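Side-chain contacts in ABC transporter substrate-binding protein (PDB 4I1D), which probably serves as the periplasmic solute-binding component of an ABC importer, possibly for polyamines, and carries D-malate in this crystal: residues V182-T185 against Q189-Q192; L139-I144 against K316-F321; Q192-N195 against M201-A204; D119-W124 against K131-R136; R208-A213 against H264-P269. One frame throughout, in Å; residues are numbered along the deposited sequence.

Contact 1: residues V182-T185 against Q189-Q192; sequences VWWT and QSAQ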
# COMPACT_ATOMS: atom_id res chain seq x y z
N VAL A 182 16.95 -23.99 7.53
CA VAL A 182 16.29 -23.56 6.30
C VAL A 182 14.99 -24.31 6.08
O VAL A 182 14.93 -25.53 6.25
CB VAL A 182 17.17 -23.84 5.05
CG1 VAL A 182 16.40 -23.50 3.79
CG2 VAL A 182 18.46 -23.06 5.11
N TRP A 183 13.94 -23.58 5.70
CA TRP A 183 12.72 -24.20 5.18
C TRP A 183 12.78 -24.16 3.66
O TRP A 183 12.63 -23.10 3.06
CB TRP A 183 11.50 -23.41 5.67
CG TRP A 183 11.30 -23.48 7.16
CD1 TRP A 183 11.88 -22.68 8.10
CD2 TRP A 183 10.47 -24.40 7.88
NE1 TRP A 183 11.45 -23.04 9.36
CE2 TRP A 183 10.59 -24.10 9.25
CE3 TRP A 183 9.64 -25.46 7.49
CZ2 TRP A 183 9.90 -24.81 10.23
CZ3 TRP A 183 8.97 -26.17 8.47
CH2 TRP A 183 9.10 -25.85 9.82
N TRP A 184 13.02 -25.31 3.04
CA TRP A 184 13.22 -25.31 1.59
C TRP A 184 11.92 -25.30 0.80
O TRP A 184 10.87 -25.69 1.31
CB TRP A 184 14.13 -26.46 1.13
CG TRP A 184 13.64 -27.86 1.40
CD1 TRP A 184 14.01 -28.66 2.44
CD2 TRP A 184 12.75 -28.64 0.59
NE1 TRP A 184 13.39 -29.89 2.34
CE2 TRP A 184 12.62 -29.90 1.21
CE3 TRP A 184 12.05 -28.40 -0.60
CZ2 TRP A 184 11.80 -30.92 0.69
CZ3 TRP A 184 11.25 -29.41 -1.12
CH2 TRP A 184 11.13 -30.65 -0.47
N THR A 185 12.01 -24.84 -0.45
CA THR A 185 10.83 -24.66 -1.30
C THR A 185 10.95 -25.39 -2.63
O THR A 185 9.95 -25.57 -3.31
CB THR A 185 10.62 -23.18 -1.62
OG1 THR A 185 11.78 -22.68 -2.30
CG2 THR A 185 10.38 -22.37 -0.35
N GLN A 189 16.77 -27.22 -4.39
CA GLN A 189 17.32 -26.54 -3.23
C GLN A 189 17.64 -27.57 -2.13
O GLN A 189 18.68 -27.49 -1.49
CB GLN A 189 16.36 -25.46 -2.72
CG GLN A 189 16.68 -24.93 -1.32
CD GLN A 189 15.72 -23.84 -0.86
OE1 GLN A 189 14.56 -23.81 -1.29
NE2 GLN A 189 16.19 -22.95 -0.00
N SER A 190 16.76 -28.54 -1.95
CA SER A 190 16.94 -29.52 -0.89
C SER A 190 18.17 -30.37 -1.18
O SER A 190 18.90 -30.74 -0.26
CB SER A 190 15.70 -30.41 -0.71
OG SER A 190 15.60 -31.37 -1.74
N ALA A 191 18.40 -30.66 -2.45
CA ALA A 191 19.58 -31.41 -2.86
C ALA A 191 20.85 -30.60 -2.60
O ALA A 191 21.82 -31.12 -2.05
CB ALA A 191 19.48 -31.79 -4.31
N GLN A 192 20.84 -29.33 -3.01
CA GLN A 192 21.99 -28.47 -2.81
C GLN A 192 22.36 -28.38 -1.32
O GLN A 192 23.55 -28.40 -0.96
CB GLN A 192 21.71 -27.07 -3.38
CG GLN A 192 22.88 -26.11 -3.27
CD GLN A 192 24.11 -26.57 -4.04
OE1 GLN A 192 24.00 -27.12 -5.14
NE2 GLN A 192 25.29 -26.35 -3.47
O HOH W 1 14.30 -21.25 1.46
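The amide oxygen of Gln189 is gripped by two donors of Thr185, one from the backbone and one from the side chain. Thr185 N reaches Gln189 OE1 at 2.9 Å along a nearly straight line (N-H...O angle 166°), coming from above the amide plane, 44° out of it. The hydroxyl Thr185 OG1 donates to Gln189 OE1 at 3.2 Å, almost along the C=O axis. With CG anti to the backbone N (chi1 166°) and an extended chain beyond it, Gln189 spans the space between helix and strand end. The other end of the same amide is satisfied through water: Gln189 NE2 donates to water 1 at 2.9 Å, and that water donates to Trp183 O at 3.0 Å. Both ends of the amide are therefore engaged, which fixes its rotation. Cut back to alanine, this residue would offer no amide, so Thr185 N and OG1 would probably lose their shared acceptor and the water its link to the helix. Ser190 adds an apolar contact: its CB stands over the face of Trp184, 3.6 Å from the centroid of the five-membered ring, a CH-pi arrangement. The polar ends of this pair are satisfied separately, Ser190 OG by Gly187 O and Trp184 NE1 by Met203 O. Thr185 also lines the D-malate pocket. The contact closes the turn between strand 182-184 and helix 187-196, the first half of a beta-alpha-beta crossover whose second strand, 201-205, lies across strand 137-140 from the first.

Contact 2: residues L139-I144 against K316-F321; sequences LRNHPI and KRWASF. With ACT (acetate ion), chain S.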
# COMPACT_ATOMS: atom_id res chain seq x y z
N LEU A 139 13.53 -28.46 6.74
CA LEU A 139 12.25 -29.10 6.49
C LEU A 139 11.67 -28.37 5.30
O LEU A 139 12.17 -27.30 4.93
CB LEU A 139 11.31 -28.97 7.71
CG LEU A 139 11.59 -29.81 8.96
CD1 LEU A 139 10.60 -29.47 10.10
CD2 LEU A 139 11.56 -31.31 8.63
N ARG A 140 10.64 -28.93 4.69
CA ARG A 140 10.01 -28.28 3.54
C ARG A 140 9.03 -27.21 4.01
O ARG A 140 8.29 -27.43 4.97
CB ARG A 140 9.27 -29.31 2.69
CG ARG A 140 8.68 -28.69 1.42
CD ARG A 140 7.88 -29.70 0.61
NE ARG A 140 7.33 -29.07 -0.59
CZ ARG A 140 6.25 -29.50 -1.24
NH1 ARG A 140 5.59 -30.57 -0.81
NH2 ARG A 140 5.83 -28.86 -2.32
N ASN A 141 9.01 -26.07 3.33
CA ASN A 141 8.05 -25.01 3.65
C ASN A 141 6.68 -25.38 3.09
O ASN A 141 6.22 -24.76 2.12
CB ASN A 141 8.49 -23.65 3.09
CG ASN A 141 7.69 -22.49 3.67
OD1 ASN A 141 6.54 -22.66 4.10
ND2 ASN A 141 8.29 -21.31 3.68
N HIS A 142 6.05 -26.37 3.69
CA HIS A 142 4.81 -26.92 3.17
C HIS A 142 4.20 -27.91 4.14
O HIS A 142 4.91 -28.72 4.73
CB HIS A 142 5.06 -27.60 1.83
CG HIS A 142 3.85 -27.71 0.97
ND1 HIS A 142 2.92 -28.72 1.12
CD2 HIS A 142 3.40 -26.94 -0.05
CE1 HIS A 142 1.96 -28.57 0.23
NE2 HIS A 142 2.22 -27.50 -0.49
N PRO A 143 2.88 -27.86 4.31
CA PRO A 143 2.22 -28.70 5.33
C PRO A 143 2.23 -30.19 4.99
O PRO A 143 2.35 -31.01 5.90
CB PRO A 143 0.79 -28.16 5.38
CG PRO A 143 0.60 -27.44 4.05
CD PRO A 143 1.95 -26.89 3.69
N ILE A 144 2.14 -30.54 3.71
CA ILE A 144 2.06 -31.95 3.30
C ILE A 144 3.32 -32.74 3.67
O ILE A 144 4.43 -32.31 3.39
CB ILE A 144 1.83 -32.06 1.79
CG1 ILE A 144 0.61 -31.24 1.39
CG2 ILE A 144 1.65 -33.51 1.38
CD1 ILE A 144 -0.67 -31.84 1.84
N LYS A 316 -4.72 -24.17 5.04
CA LYS A 316 -4.91 -22.74 5.28
C LYS A 316 -4.17 -22.25 6.52
O LYS A 316 -3.82 -21.07 6.61
CB LYS A 316 -6.40 -22.37 5.35
CG LYS A 316 -7.15 -22.63 4.04
CD LYS A 316 -8.29 -21.64 3.80
CE LYS A 316 -8.91 -21.86 2.40
NZ LYS A 316 -9.88 -20.79 1.97
N ARG A 317 -3.93 -23.14 7.48
CA ARG A 317 -3.26 -22.73 8.71
C ARG A 317 -1.76 -22.57 8.51
O ARG A 317 -1.11 -21.86 9.28
CB ARG A 317 -3.53 -23.71 9.86
CG ARG A 317 -4.94 -23.59 10.43
CD ARG A 317 -5.30 -24.75 11.32
NE ARG A 317 -4.46 -24.80 12.51
CZ ARG A 317 -4.68 -25.60 13.55
NH1 ARG A 317 -5.72 -26.42 13.53
NH2 ARG A 317 -3.86 -25.57 14.59
N TRP A 318 -1.21 -23.22 7.48
CA TRP A 318 0.23 -23.19 7.26
C TRP A 318 0.67 -21.76 7.04
O TRP A 318 1.68 -21.32 7.59
CB TRP A 318 0.64 -24.02 6.04
CG TRP A 318 2.12 -24.20 5.97
CD1 TRP A 318 2.99 -23.56 5.13
CD2 TRP A 318 2.91 -25.06 6.79
NE1 TRP A 318 4.28 -23.98 5.37
CE2 TRP A 318 4.26 -24.91 6.39
CE3 TRP A 318 2.62 -25.96 7.82
CZ2 TRP A 318 5.31 -25.61 6.99
CZ3 TRP A 318 3.66 -26.67 8.42
CH2 TRP A 318 4.99 -26.49 8.00
N ALA A 319 -0.10 -21.05 6.23
CA ALA A 319 0.25 -19.69 5.84
C ALA A 319 0.55 -18.84 7.06
O ALA A 319 1.56 -18.13 7.09
CB ALA A 319 -0.88 -19.07 5.00
N SER A 320 -0.30 -18.92 8.07
CA SER A 320 -0.12 -18.11 9.27
C SER A 320 0.92 -18.71 10.21
O SER A 320 1.53 -18.00 11.02
CB SER A 320 -1.45 -17.89 9.99
OG SER A 320 -1.93 -19.10 10.55
N PHE A 321 1.12 -20.02 10.13
CA PHE A 321 2.17 -20.65 10.92
C PHE A 321 3.55 -20.14 10.52
O PHE A 321 4.42 -19.98 11.37
CB PHE A 321 2.09 -22.17 10.81
CG PHE A 321 3.26 -22.88 11.42
CD1 PHE A 321 4.21 -23.50 10.62
CD2 PHE A 321 3.43 -22.92 12.80
CE1 PHE A 321 5.29 -24.16 11.18
CE2 PHE A 321 4.51 -23.58 13.36
CZ PHE A 321 5.44 -24.20 12.56
C ACT S . -1.70 -22.53 13.65
O ACT S . -2.72 -22.42 12.93
OXT ACT S . -1.69 -23.48 14.48
CH3 ACT S . -0.55 -21.57 13.54
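Trp318 lays one face of its indole against Pro143, where helix 309-321 packs on the inverse gamma turn centred on Asn141, just after strand 137-140. Pro143 CD lies 3.7 Å from the centroid of the five-membered ring, a CH-pi contact over the face; the shortest pair is Pro143 CD to Trp318 CG at 3.5 Å. Asn141 meets the same indole at its edge. Trp318 NE1 donates to Asn141 OD1 at 2.9 Å with an N-H...O angle of 167°, and the bond lies in the carbonyl plane and close to the ring plane, although amide and ring are turned 60° apart. An anti chi1 (-169°) carries the indole out from the helix to meet both partners. A leucine in place of Trp318 would probably leave Asn141 OD1 without its donor and uncover much of Pro143. The backbone of His142 adds to the covered face, but His142 N and Trp318 NE1 are both donors and make no bond. On the side facing helix 166-176, Arg317 holds an acetate, probably from the crystallisation liquor, through NE and NH2, and NH2 also forms a salt bridge with Asp167. The indole is flanked on its opposite face by a neighbour from its own helix, Phe321 CD1, 3.9 Å above the ring plane and offset toward the rim.

Contact 3: residues Q192-N195 against M201-A204; sequences QLLN and MEMA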
# COMPACT_ATOMS: atom_id res chain seq x y z
N GLN A 192 20.84 -29.33 -3.01
CA GLN A 192 21.99 -28.47 -2.81
C GLN A 192 22.36 -28.38 -1.32
O GLN A 192 23.55 -28.40 -0.96
CB GLN A 192 21.71 -27.07 -3.38
CG GLN A 192 22.88 -26.11 -3.27
CD GLN A 192 24.11 -26.57 -4.04
OE1 GLN A 192 24.00 -27.12 -5.14
NE2 GLN A 192 25.29 -26.35 -3.47
N LEU A 193 21.35 -28.29 -0.46
CA LEU A 193 21.57 -28.18 0.98
C LEU A 193 22.37 -29.37 1.51
O LEU A 193 23.28 -29.21 2.33
CB LEU A 193 20.23 -28.06 1.73
CG LEU A 193 19.48 -26.74 1.51
CD1 LEU A 193 18.13 -26.75 2.20
CD2 LEU A 193 20.31 -25.53 1.97
N LEU A 194 22.00 -30.58 1.06
CA LEU A 194 22.73 -31.77 1.47
C LEU A 194 24.14 -31.77 0.88
O LEU A 194 25.11 -32.07 1.56
CB LEU A 194 22.00 -33.03 1.02
CG LEU A 194 20.89 -33.59 1.92
CD1 LEU A 194 20.35 -34.85 1.30
CD2 LEU A 194 21.44 -33.87 3.31
N ASN A 195 24.23 -31.41 -0.40
CA ASN A 195 25.50 -31.49 -1.12
C ASN A 195 26.60 -30.57 -0.58
O ASN A 195 27.76 -30.97 -0.55
CB ASN A 195 25.28 -31.22 -2.61
CG ASN A 195 26.53 -31.49 -3.44
OD1 ASN A 195 26.96 -32.64 -3.56
ND2 ASN A 195 27.12 -30.44 -4.01
N MSE A 201 20.99 -32.83 8.20
CA MSE A 201 19.84 -33.70 8.07
C MSE A 201 18.62 -32.90 7.63
O MSE A 201 18.50 -31.70 7.92
CB MSE A 201 19.57 -34.42 9.39
CG MSE A 201 18.69 -33.66 10.35
SE MSE A 201 18.68 -34.50 12.13
CE MSE A 201 20.53 -34.09 12.61
N GLU A 202 17.71 -33.56 6.92
CA GLU A 202 16.52 -32.88 6.43
C GLU A 202 15.50 -33.89 5.96
O GLU A 202 15.81 -35.07 5.76
CB GLU A 202 16.88 -31.95 5.26
CG GLU A 202 17.13 -32.69 3.94
CD GLU A 202 17.46 -31.76 2.78
OE1 GLU A 202 17.15 -30.54 2.85
OE2 GLU A 202 18.04 -32.25 1.78
N MSE A 203 14.26 -33.43 5.81
CA MSE A 203 13.29 -34.18 5.04
C MSE A 203 13.55 -33.83 3.59
O MSE A 203 13.88 -32.69 3.28
CB MSE A 203 11.86 -33.82 5.39
CG MSE A 203 10.88 -34.55 4.48
SE MSE A 203 9.00 -34.12 4.79
CE MSE A 203 8.94 -34.52 6.68
N ALA A 204 13.41 -34.81 2.72
CA ALA A 204 13.62 -34.62 1.29
C ALA A 204 12.97 -35.77 0.52
O ALA A 204 12.77 -36.85 1.06
CB ALA A 204 15.14 -34.56 0.99
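Glu202 OE2 is pressed against Leu194: Leu194 CG approaches it to 3.2 Å and Leu194 CD1 to 3.5 Å. These are van der Waals contacts, and the first is tight, so the oxygen bears on the branch point of the leucine rather than on a methyl alone. The second oxygen faces the preceding residue, with Leu193 CD1 at 4.0 Å from Glu202 OE1. The forked end of the acid thus spreads over two successive leucines of the helix, crossing Leu193 at about a right angle and Leu194 at a slant. Glu202 reaches them with CG between the backbone N and the carbonyl carbon (chi1 76°) and an extended chain beyond, which drives the carboxyl group straight from the strand toward the helix. All three residues are buried. A polar neighbour comes from one turn earlier in the helix, where the carbonyl oxygen of Ser190 closely approaches Glu202 OE2. Such closeness of two oxygens would be easier to accommodate if the acid were neutral, and burial among leucines may raise its pKa. Trp184 CD1 lies beside the other oxygen, Glu202 OE1. Helix 187-196 is thereby seated on strand 201-205, completing the helix-to-strand half of a beta-alpha-beta crossover. Leu193 also leans on Val182 and Trp184 of strand 182-184 and on Ala138 of strand 137-140, while Leu194 packs on Val209 of helix 206-214.

Contact 4: residues D119-W124 against K131-R136; sequences DAPNSW and KKFPGR. With SO4 (sulfate ion), chain K.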
# COMPACT_ATOMS: atom_id res chain seq x y z
N ASP A 119 26.19 -43.45 13.78
CA ASP A 119 24.85 -43.52 14.36
C ASP A 119 23.96 -42.38 13.89
O ASP A 119 23.80 -41.38 14.59
CB ASP A 119 24.91 -43.57 15.89
CG ASP A 119 25.25 -44.96 16.42
OD1 ASP A 119 24.68 -45.95 15.91
OD2 ASP A 119 26.10 -45.06 17.33
N ALA A 120 23.39 -42.56 12.70
CA ALA A 120 22.55 -41.56 12.06
C ALA A 120 21.13 -41.55 12.60
O ALA A 120 20.59 -42.60 12.99
CB ALA A 120 22.54 -41.78 10.55
N PRO A 121 20.50 -40.36 12.61
CA PRO A 121 19.08 -40.29 12.98
C PRO A 121 18.29 -41.26 12.10
O PRO A 121 18.65 -41.45 10.94
CB PRO A 121 18.71 -38.84 12.68
CG PRO A 121 19.75 -38.36 11.73
CD PRO A 121 21.00 -39.07 12.13
N ASN A 122 17.24 -41.85 12.65
CA ASN A 122 16.55 -42.96 12.00
C ASN A 122 15.03 -42.89 12.14
O ASN A 122 14.32 -43.84 11.82
CB ASN A 122 17.07 -44.28 12.57
CG ASN A 122 16.61 -45.48 11.78
OD1 ASN A 122 15.94 -46.38 12.30
ND2 ASN A 122 16.95 -45.49 10.50
N SER A 123 14.55 -41.75 12.63
CA SER A 123 13.12 -41.53 12.81
C SER A 123 12.89 -40.04 13.00
O SER A 123 13.84 -39.28 13.20
CB SER A 123 12.62 -42.28 14.04
OG SER A 123 13.18 -41.71 15.22
N TRP A 124 11.63 -39.61 12.95
CA TRP A 124 11.36 -38.20 13.20
C TRP A 124 11.62 -37.86 14.68
O TRP A 124 12.00 -36.74 15.01
CB TRP A 124 9.96 -37.80 12.70
CG TRP A 124 9.86 -38.09 11.25
CD1 TRP A 124 9.07 -39.02 10.64
CD2 TRP A 124 10.65 -37.49 10.21
NE1 TRP A 124 9.31 -39.02 9.28
CE2 TRP A 124 10.27 -38.09 8.99
CE3 TRP A 124 11.63 -36.48 10.19
CZ2 TRP A 124 10.84 -37.72 7.77
CZ3 TRP A 124 12.19 -36.13 8.98
CH2 TRP A 124 11.79 -36.74 7.79
N LYS A 131 19.49 -32.52 21.03
CA LYS A 131 20.58 -32.84 21.94
C LYS A 131 21.28 -34.14 21.53
O LYS A 131 22.50 -34.21 21.52
CB LYS A 131 20.08 -32.92 23.39
CG LYS A 131 19.98 -31.56 24.08
CD LYS A 131 20.24 -31.69 25.59
CE LYS A 131 20.37 -30.32 26.27
NZ LYS A 131 20.73 -30.43 27.72
N LYS A 132 20.49 -35.15 21.19
CA LYS A 132 21.04 -36.45 20.81
C LYS A 132 21.65 -36.44 19.41
O LYS A 132 22.67 -37.09 19.17
CB LYS A 132 19.96 -37.52 20.90
CG LYS A 132 20.48 -38.94 20.72
CD LYS A 132 19.46 -39.95 21.22
CE LYS A 132 19.95 -41.38 21.02
NZ LYS A 132 18.88 -42.36 21.37
N PHE A 133 21.03 -35.71 18.48
CA PHE A 133 21.51 -35.63 17.11
C PHE A 133 21.71 -34.17 16.71
O PHE A 133 20.84 -33.56 16.09
CB PHE A 133 20.54 -36.34 16.15
CG PHE A 133 20.32 -37.79 16.48
CD1 PHE A 133 21.22 -38.75 16.06
CD2 PHE A 133 19.23 -38.18 17.26
CE1 PHE A 133 21.03 -40.09 16.39
CE2 PHE A 133 19.04 -39.51 17.60
CZ PHE A 133 19.94 -40.46 17.16
N PRO A 134 22.85 -33.59 17.10
CA PRO A 134 23.13 -32.17 16.83
C PRO A 134 23.44 -31.95 15.36
O PRO A 134 23.96 -32.86 14.70
CB PRO A 134 24.38 -31.89 17.69
CG PRO A 134 24.49 -33.06 18.64
CD PRO A 134 23.93 -34.22 17.88
N GLY A 135 23.12 -30.78 14.84
CA GLY A 135 23.38 -30.48 13.45
C GLY A 135 22.37 -29.53 12.84
O GLY A 135 21.30 -29.29 13.41
N ARG A 136 22.72 -28.99 11.67
CA ARG A 136 21.82 -28.11 10.94
C ARG A 136 20.74 -28.96 10.29
O ARG A 136 20.98 -30.09 9.89
CB ARG A 136 22.60 -27.29 9.92
CG ARG A 136 23.70 -26.45 10.55
CD ARG A 136 24.64 -25.86 9.49
NE ARG A 136 25.44 -24.78 10.05
CZ ARG A 136 25.28 -23.49 9.76
NH1 ARG A 136 24.36 -23.11 8.89
NH2 ARG A 136 26.06 -22.58 10.34
S SO4 K . 17.01 -48.53 7.88
O1 SO4 K . 17.86 -49.71 7.83
O2 SO4 K . 16.52 -48.21 6.53
O3 SO4 K . 15.88 -48.78 8.79
O4 SO4 K . 17.82 -47.42 8.36
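Phe133 presents one ring face to Pro121 and one ring edge to the carbonyl of Asp119. Over the face stands Pro121 CA, 4.2 Å from the ring centroid and 20° off the normal, a CH-pi contact displaced toward the rim. Pro121 CD touches the ring at Phe133 CD1, 3.9 Å away, the proline ring crossing the phenyl obliquely. At the edge, Asp119 O lies in the ring plane, 3.5 Å from Phe133 CE1; an oxygen placed there faces the slightly positive hydrogens of the rim. Phe133 CG is anti to its own carbonyl carbon (chi1 -58°), which swings the ring across to the other loop. Face and edge together set the ring against segment 119-121. Beyond the proline, Asn122 ND2 makes a weak bond to a sulfate, and Ser123 N-caps the following helix through OG to Asp126 N. The two loops flank the short helix 124-128, and Pro121 and Phe133 both touch its Asp126. On the inner side Pro121 rests on Leu109 of strand 100-112, while the second loop leads through Arg136, bonded by its backbone to Met201, into strand 137-140.

Contact 5: residues R208-A213 against H264-P269; sequences RVSAVA and HIDYGP. With MLT (D-malate), chain U; SO4 (sulfate ion), chain J.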
# COMPACT_ATOMS: atom_id res chain seq x y z
N ARG A 208 15.63 -37.10 -4.93
CA ARG A 208 16.62 -36.03 -4.88
C ARG A 208 17.85 -36.46 -4.09
O ARG A 208 18.97 -36.11 -4.43
CB ARG A 208 16.02 -34.76 -4.26
CG ARG A 208 15.16 -33.93 -5.21
CD ARG A 208 16.03 -33.27 -6.30
NE ARG A 208 15.24 -32.43 -7.20
CZ ARG A 208 15.77 -31.77 -8.23
NH1 ARG A 208 17.07 -31.83 -8.46
NH2 ARG A 208 14.99 -31.03 -9.01
N VAL A 209 17.64 -37.24 -3.03
CA VAL A 209 18.75 -37.70 -2.23
C VAL A 209 19.58 -38.73 -2.96
O VAL A 209 20.80 -38.62 -3.02
CB VAL A 209 18.29 -38.34 -0.91
CG1 VAL A 209 19.50 -38.77 -0.09
CG2 VAL A 209 17.42 -37.37 -0.15
N SER A 210 18.92 -39.74 -3.52
CA SER A 210 19.63 -40.77 -4.25
C SER A 210 20.44 -40.13 -5.37
O SER A 210 21.58 -40.52 -5.62
CB SER A 210 18.66 -41.80 -4.82
OG SER A 210 17.63 -41.15 -5.54
N ALA A 211 19.86 -39.12 -6.01
CA ALA A 211 20.53 -38.45 -7.13
C ALA A 211 21.80 -37.74 -6.68
O ALA A 211 22.86 -37.93 -7.28
CB ALA A 211 19.59 -37.48 -7.83
N VAL A 212 21.71 -36.94 -5.62
CA VAL A 212 22.90 -36.25 -5.15
C VAL A 212 23.94 -37.24 -4.58
O VAL A 212 25.15 -37.01 -4.66
CB VAL A 212 22.58 -35.12 -4.16
CG1 VAL A 212 21.90 -35.67 -2.94
CG2 VAL A 212 23.84 -34.38 -3.77
N ALA A 213 23.47 -38.35 -4.02
CA ALA A 213 24.38 -39.39 -3.53
C ALA A 213 25.13 -40.02 -4.70
O ALA A 213 26.36 -40.14 -4.67
CB ALA A 213 23.63 -40.44 -2.74
N HIS A 264 15.10 -46.56 -14.20
CA HIS A 264 15.68 -45.30 -14.63
C HIS A 264 15.64 -44.22 -13.56
O HIS A 264 16.28 -43.18 -13.67
CB HIS A 264 14.99 -44.83 -15.92
CG HIS A 264 15.29 -45.71 -17.09
ND1 HIS A 264 14.36 -46.56 -17.64
CD2 HIS A 264 16.43 -45.89 -17.80
CE1 HIS A 264 14.91 -47.23 -18.64
NE2 HIS A 264 16.16 -46.84 -18.76
N ILE A 265 14.89 -44.50 -12.50
CA ILE A 265 14.77 -43.55 -11.40
C ILE A 265 14.24 -44.27 -10.17
O ILE A 265 13.53 -45.27 -10.28
CB ILE A 265 13.88 -42.35 -11.79
CG1 ILE A 265 14.10 -41.19 -10.82
CG2 ILE A 265 12.40 -42.77 -11.90
CD1 ILE A 265 13.45 -39.90 -11.27
N ASP A 266 14.61 -43.76 -9.01
CA ASP A 266 14.32 -44.39 -7.72
C ASP A 266 12.86 -44.19 -7.26
O ASP A 266 12.61 -43.85 -6.10
CB ASP A 266 15.29 -43.84 -6.67
CG ASP A 266 15.28 -44.66 -5.40
OD1 ASP A 266 15.08 -45.89 -5.49
OD2 ASP A 266 15.48 -44.07 -4.31
N TYR A 267 11.91 -44.40 -8.16
CA TYR A 267 10.50 -44.31 -7.78
C TYR A 267 9.83 -45.64 -8.02
O TYR A 267 10.31 -46.44 -8.83
CB TYR A 267 9.80 -43.18 -8.53
CG TYR A 267 10.36 -41.82 -8.16
CD1 TYR A 267 10.71 -41.54 -6.85
CD2 TYR A 267 10.56 -40.83 -9.12
CE1 TYR A 267 11.24 -40.29 -6.49
CE2 TYR A 267 11.09 -39.57 -8.77
CZ TYR A 267 11.42 -39.32 -7.45
OH TYR A 267 11.94 -38.09 -7.07
N GLY A 268 8.75 -45.91 -7.31
CA GLY A 268 8.06 -47.18 -7.41
C GLY A 268 6.98 -47.13 -8.47
O GLY A 268 6.46 -46.05 -8.77
N PRO A 269 6.63 -48.29 -9.04
CA PRO A 269 5.59 -48.32 -10.07
C PRO A 269 4.20 -48.11 -9.47
O PRO A 269 3.88 -48.73 -8.45
CB PRO A 269 5.72 -49.74 -10.66
CG PRO A 269 6.23 -50.57 -9.53
CD PRO A 269 7.10 -49.64 -8.67
C1 MLT U . 9.80 -28.33 -6.87
O1 MLT U . 9.36 -27.69 -7.85
O2 MLT U . 9.24 -28.19 -5.76
C2 MLT U . 10.97 -29.26 -7.03
O3 MLT U . 11.94 -28.80 -7.95
C3 MLT U . 10.45 -30.60 -7.51
C4 MLT U . 11.65 -31.43 -7.89
O4 MLT U . 12.09 -31.37 -9.05
O5 MLT U . 12.22 -32.17 -7.05
S SO4 J . 18.36 -43.40 -9.02
O1 SO4 J . 18.21 -44.20 -10.23
O2 SO4 J . 17.12 -42.67 -8.75
O3 SO4 J . 18.67 -44.29 -7.90
O4 SO4 J . 19.44 -42.43 -9.19
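The D-malate pocket supplies the first residue of this contact, Arg208, which lies near the start of helix 206-214. Its guanidinium meets a malate carboxylate edge-on and in plane, through a pair of bonds: Arg208 NE to MLT O5 at 3.0 Å (N-H...O angle 170°) and Arg208 NH2 to MLT O4 at 2.9 Å (158°). The chain is bent at chi2 (-69°) and extended beyond, which turns the NE-NH2 edge toward the ligand. The remaining nitrogen, NH1, forms a salt bridge with Asp37 of a neighbouring subunit, so the group is held from two directions. Toward segment 264-269 the contact is looser. Ser210 OG touches Asp266 CB at 3.7 Å without a bond between the two residues; their polar ends are satisfied separately, Ser210 OG by Asn206 O and Gly207 O, and Asp266 OD2 by Asn206 ND2. Asn206 therefore serves both sides of the interface. Asp266 sits at the centre of an inverse gamma turn closed by a weak bond from Tyr267 N to Ile265 O. A sulfate, probably from the crystallisation liquor, lies beside the pair; its bond from Asp266 N is weak and doubtful. Tyr267 OH lies 4.4 Å from Arg208 N, a loose approach. The helix is thus set beside the loop leading into strand 268-269, while its arginine holds the anion in a two-pronged grip, an arrangement in keeping with the periplasmic binding protein fold, in which helix starts and loops line the ligand site.

In the fold
All five contacts belong to one chain whose strands form a mixed sheet. Along the sequence, contact 4 closes first; contact 2 then ties strand 137-140 to helix 309-321 across 171 intervening residues, and contacts 1, 3 and 5 follow one another inside that loop. Contacts 1 and 3, centres about 7 Å apart, share Gln192 and helix 187-196 and lie at the two ends of the beta-alpha-beta crossover that spans strand 137-140. Contact 3 leads into contact 5, since strand 201-205 runs into helix 206-214. Contact 4 is peripheral, its centre about 25 Å from the centre of the chain. Contacts 1 and 5, centres about 17 Å apart, both reach the D-malate pocket, through Thr185 and Arg208.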